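Local coordinates for SA2223 protein (Staphylococcus aureus, PDB 5KAW) that is of unknown function but binds rhodamine 6G and tetraphenylphosphonium, and probably acts in multidrug recognition as a GyrI-like protein, at residues F134-D139 with I148-M153. Residues are numbered along the deposited sequence; the frame is centred on the assembly and turned at random.
Sequences FELYQD and ITEIWM. With RHQ (rhodamine 6g), chain B; P4P (tetraphenylphosphonium), chain C; GOL (glycerol), chain I.
F134 with W152 and L136 with E150 are the hydrogen-bonded pairs of two antiparallel strands, with four backbone bonds. W152 N to F134 O is short and nearly straight (2.8 Å, 171°), and F134 N returns to W152 O at 3.1 Å. L136 N gives to E150 O, and E150 N to L136 O. Beyond L136 a water takes over: it accepts from Q138 N at 2.9 Å and is placed to donate to L136 O, already bonded by E150 N, and to I148 O.

On the face of F134 and W152, the phenyl ring lies offset over the five-membered ring of the indole, planes 14° apart, with W152 CB over the phenyl face. F134 CG sits between the backbone N and the carbonyl carbon (chi1 62°), which lets the ring reach over W152. W152 NE1 donates to E150 OE1 (3.0 Å), tilted from the indole plane and on the anti side of the carboxylate.

On the other face, Y137 OH donates to E135 OE1 at 2.7 Å; Y71 OH is hydrogen-bonded to the same oxygen. The bond tethers the hydroxyl end of the ring. T149 CG2 makes a CH-pi contact over one face of the Y137 ring, and rhodamine 6G covers the opposite face. The arrangement is a beta hairpin in the antiparallel barrel of this GyrI-like protein, with E135 and Y137 lining the rhodamine pocket.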
loop_
_atom_site.group_PDB
_atom_site.type_symbol
_atom_site.label_atom_id
_atom_site.label_comp_id
_atom_site.label_asym_id
_atom_site.label_seq_id
_atom_site.Cartn_x
_atom_site.Cartn_y
_atom_site.Cartn_z
ATOM N N PHE A 134 2.039 -0.338 1.891
ATOM C CA PHE A 134 0.821 -0.253 1.096
ATOM C C PHE A 134 -0.300 -1.220 1.451
ATOM O O PHE A 134 -0.103 -2.296 2.044
ATOM C CB PHE A 134 1.160 -0.402 -0.404
ATOM C CG PHE A 134 1.783 -1.731 -0.799
ATOM C CD1 PHE A 134 0.991 -2.809 -1.164
ATOM C CD2 PHE A 134 3.160 -1.876 -0.878
ATOM C CE1 PHE A 134 1.560 -4.013 -1.554
ATOM C CE2 PHE A 134 3.731 -3.076 -1.262
ATOM C CZ PHE A 134 2.934 -4.143 -1.599
ATOM N N GLU A 135 -1.493 -0.778 1.079
ATOM C CA GLU A 135 -2.691 -1.601 1.076
ATOM C C GLU A 135 -2.792 -2.269 -0.282
ATOM O O GLU A 135 -2.516 -1.645 -1.311
ATOM C CB GLU A 135 -3.942 -0.748 1.356
ATOM C CG GLU A 135 -3.872 0.089 2.629
ATOM C CD GLU A 135 -4.406 1.509 2.434
ATOM O OE1 GLU A 135 -5.433 1.677 1.750
ATOM O OE2 GLU A 135 -3.803 2.454 2.973
ATOM N N LEU A 136 -3.189 -3.534 -0.293
ATOM C CA LEU A 136 -3.415 -4.251 -1.543
ATOM C C LEU A 136 -4.850 -4.762 -1.572
ATOM O O LEU A 136 -5.237 -5.565 -0.726
ATOM C CB LEU A 136 -2.430 -5.410 -1.704
ATOM C CG LEU A 136 -2.560 -6.185 -3.018
ATOM C CD1 LEU A 136 -2.240 -5.285 -4.201
ATOM C CD2 LEU A 136 -1.650 -7.390 -3.013
ATOM N N TYR A 137 -5.615 -4.281 -2.552
ATOM C CA TYR A 137 -7.029 -4.619 -2.730
ATOM C C TYR A 137 -7.208 -5.538 -3.931
ATOM O O TYR A 137 -7.228 -5.081 -5.078
ATOM C CB TYR A 137 -7.874 -3.348 -2.922
ATOM C CG TYR A 137 -7.796 -2.393 -1.749
ATOM C CD1 TYR A 137 -8.650 -2.533 -0.667
ATOM C CD2 TYR A 137 -6.861 -1.364 -1.722
ATOM C CE1 TYR A 137 -8.582 -1.683 0.409
ATOM C CE2 TYR A 137 -6.786 -0.497 -0.645
ATOM C CZ TYR A 137 -7.649 -0.668 0.424
ATOM O OH TYR A 137 -7.602 0.172 1.518
ATOM N N GLN A 138 -7.329 -6.834 -3.668
ATOM C CA GLN A 138 -7.493 -7.810 -4.737
ATOM C C GLN A 138 -8.974 -7.870 -5.134
ATOM O O GLN A 138 -9.803 -7.165 -4.560
ATOM C CB GLN A 138 -6.951 -9.179 -4.294
ATOM C CG GLN A 138 -5.521 -9.093 -3.701
ATOM C CD GLN A 138 -4.988 -10.412 -3.162
ATOM O OE1 GLN A 138 -4.933 -10.623 -1.949
ATOM N NE2 GLN A 138 -4.566 -11.293 -4.060
ATOM N N ASP A 139 -9.300 -8.675 -6.141
ATOM C CA ASP A 139 -10.683 -8.799 -6.594
ATOM C C ASP A 139 -11.596 -9.272 -5.473
ATOM O O ASP A 139 -11.215 -10.119 -4.656
ATOM C CB ASP A 139 -10.791 -9.778 -7.767
ATOM C CG ASP A 139 -10.286 -9.198 -9.067
ATOM O OD1 ASP A 139 -10.230 -7.956 -9.194
ATOM O OD2 ASP A 139 -9.953 -9.995 -9.970
ATOM N N ILE A 148 -10.869 -9.416 2.238
ATOM C CA ILE A 148 -9.532 -9.304 2.818
ATOM C C ILE A 148 -8.688 -8.282 2.076
ATOM O O ILE A 148 -8.441 -8.403 0.870
ATOM C CB ILE A 148 -8.805 -10.662 2.811
ATOM C CG1 ILE A 148 -9.522 -11.632 3.760
ATOM C CG2 ILE A 148 -7.342 -10.502 3.222
ATOM C CD1 ILE A 148 -9.086 -13.068 3.628
ATOM N N THR A 149 -8.261 -7.268 2.819
ATOM C CA THR A 149 -7.276 -6.307 2.348
ATOM C C THR A 149 -5.928 -6.733 2.919
ATOM O O THR A 149 -5.848 -7.068 4.101
ATOM C CB THR A 149 -7.603 -4.880 2.811
ATOM O OG1 THR A 149 -8.952 -4.552 2.457
ATOM C CG2 THR A 149 -6.638 -3.875 2.189
ATOM N N GLU A 150 -4.879 -6.741 2.099
ATOM C CA GLU A 150 -3.533 -6.982 2.617
ATOM C C GLU A 150 -2.816 -5.664 2.918
ATOM O O GLU A 150 -2.980 -4.670 2.209
ATOM C CB GLU A 150 -2.721 -7.830 1.641
ATOM C CG GLU A 150 -3.307 -9.209 1.473
ATOM C CD GLU A 150 -2.458 -10.121 0.616
ATOM O OE1 GLU A 150 -1.506 -9.635 -0.024
ATOM O OE2 GLU A 150 -2.750 -11.329 0.579
ATOM N N ILE A 151 -2.047 -5.669 4.000
ATOM C CA ILE A 151 -1.230 -4.529 4.405
ATOM C C ILE A 151 0.218 -4.987 4.384
ATOM O O ILE A 151 0.592 -5.909 5.112
ATOM C CB ILE A 151 -1.607 -4.007 5.809
ATOM C CG1 ILE A 151 -3.060 -3.517 5.816
ATOM C CG2 ILE A 151 -0.659 -2.881 6.236
ATOM C CD1 ILE A 151 -3.622 -3.259 7.200
ATOM N N TRP A 152 1.015 -4.337 3.540
ATOM C CA TRP A 152 2.395 -4.734 3.272
ATOM C C TRP A 152 3.355 -3.730 3.893
ATOM O O TRP A 152 3.398 -2.566 3.472
ATOM C CB TRP A 152 2.654 -4.829 1.764
ATOM C CG TRP A 152 1.990 -5.974 1.080
ATOM C CD1 TRP A 152 0.644 -6.211 0.979
ATOM C CD2 TRP A 152 2.639 -7.035 0.369
ATOM N NE1 TRP A 152 0.422 -7.361 0.260
ATOM C CE2 TRP A 152 1.630 -7.889 -0.121
ATOM C CE3 TRP A 152 3.978 -7.352 0.104
ATOM C CZ2 TRP A 152 1.917 -9.035 -0.863
ATOM C CZ3 TRP A 152 4.259 -8.495 -0.628
ATOM C CH2 TRP A 152 3.233 -9.320 -1.104
ATOM N N MET A 153 4.104 -4.196 4.891
ATOM C CA MET A 153 5.043 -3.382 5.657
ATOM C C MET A 153 6.483 -3.821 5.387
ATOM O O MET A 153 6.858 -4.948 5.718
ATOM C CB MET A 153 4.756 -3.501 7.157
ATOM C CG MET A 153 3.377 -2.998 7.606
ATOM S SD MET A 153 3.030 -1.232 7.330
ATOM C CE MET A 153 4.589 -0.526 7.729
HETATM C C1 RHQ B . -10.985 1.912 -0.992
HETATM C C2 RHQ B . -12.171 2.623 -0.934
HETATM C C3 RHQ B . -13.214 2.305 -1.888
HETATM C C4 RHQ B . -13.016 1.307 -2.829
HETATM C C5 RHQ B . -11.807 0.576 -2.886
HETATM C C6 RHQ B . -10.786 0.880 -1.968
HETATM O O1 RHQ B . -9.945 2.206 -0.069
HETATM C C7 RHQ B . -10.110 3.206 0.900
HETATM C C8 RHQ B . -11.288 3.932 0.972
HETATM C C9 RHQ B . -12.340 3.653 0.042
HETATM C C10 RHQ B . -9.028 3.465 1.811
HETATM C C11 RHQ B . -9.153 4.420 2.757
HETATM C C12 RHQ B . -10.365 5.172 2.842
HETATM C C13 RHQ B . -11.413 4.924 1.956
HETATM N N1 RHQ B . -8.125 4.727 3.683
HETATM C C14 RHQ B . -13.357 4.556 -0.074
HETATM C C15 RHQ B . -13.115 5.911 -0.449
HETATM C C16 RHQ B . -14.167 6.798 -0.559
HETATM C C17 RHQ B . -15.500 6.362 -0.308
HETATM C C18 RHQ B . -15.752 5.033 0.055
HETATM C C19 RHQ B . -14.661 4.131 0.175
HETATM C C20 RHQ B . -10.630 6.278 3.859
HETATM C C21 RHQ B . -14.319 1.331 -3.564
HETATM C C22 RHQ B . -7.023 3.819 3.877
HETATM C C23 RHQ B . -7.494 2.495 4.548
HETATM N N2 RHQ B . -11.670 -0.355 -3.796
HETATM C C24 RHQ B . -10.546 -1.208 -3.836
HETATM C C25 RHQ B . -10.704 -2.207 -5.013
HETATM C C26 RHQ B . -15.181 2.731 0.572
HETATM O O27 RHQ B . -14.432 1.982 1.268
HETATM O O2 RHQ B . -16.470 2.294 0.118
HETATM C C28 RHQ B . -16.848 0.979 0.486
HETATM C C29 RHQ B . -16.088 -0.047 -0.360
HETATM P P P4P C . 5.646 3.685 10.531
HETATM C C1A P4P C . 5.956 3.008 12.192
HETATM C C2A P4P C . 7.250 2.712 12.595
HETATM C C3A P4P C . 7.480 2.200 13.861
HETATM C C4A P4P C . 6.420 1.981 14.729
HETATM C C5A P4P C . 5.127 2.276 14.331
HETATM C C6A P4P C . 4.896 2.790 13.063
HETATM C C1C P4P C . 6.351 5.374 10.454
HETATM C C6C P4P C . 7.178 5.818 11.480
HETATM C C5C P4P C . 7.737 7.089 11.455
HETATM C C4C P4P C . 7.477 7.937 10.396
HETATM C C3C P4P C . 6.658 7.506 9.370
HETATM C C2C P4P C . 6.095 6.234 9.393
HETATM C C1D P4P C . 6.430 2.582 9.312
HETATM C C6D P4P C . 6.799 3.051 8.066
HETATM C C5D P4P C . 7.392 2.209 7.133
HETATM C C4D P4P C . 7.618 0.880 7.448
HETATM C C3D P4P C . 7.247 0.408 8.694
HETATM C C2D P4P C . 6.653 1.252 9.621
HETATM C C6B P4P C . 3.147 2.444 10.062
HETATM C C5B P4P C . 1.773 2.459 9.874
HETATM C C4B P4P C . 1.089 3.663 9.897
HETATM C C3B P4P C . 1.778 4.850 10.109
HETATM C C2B P4P C . 3.155 4.837 10.298
HETATM C C1B P4P C . 3.844 3.631 10.268
HETATM C C1 GOL I . -10.341 -10.411 -1.398
HETATM O O1 GOL I . -9.017 -10.569 -1.849
HETATM C C2 GOL I . -10.900 -11.757 -0.969
HETATM O O2 GOL I . -11.657 -11.584 0.203
HETATM C C3 GOL I . -11.762 -12.349 -2.080
HETATM O O3 GOL I . -12.923 -11.572 -2.283
HETATM O O HOH W 1 -6.739 -7.839 -0.963
#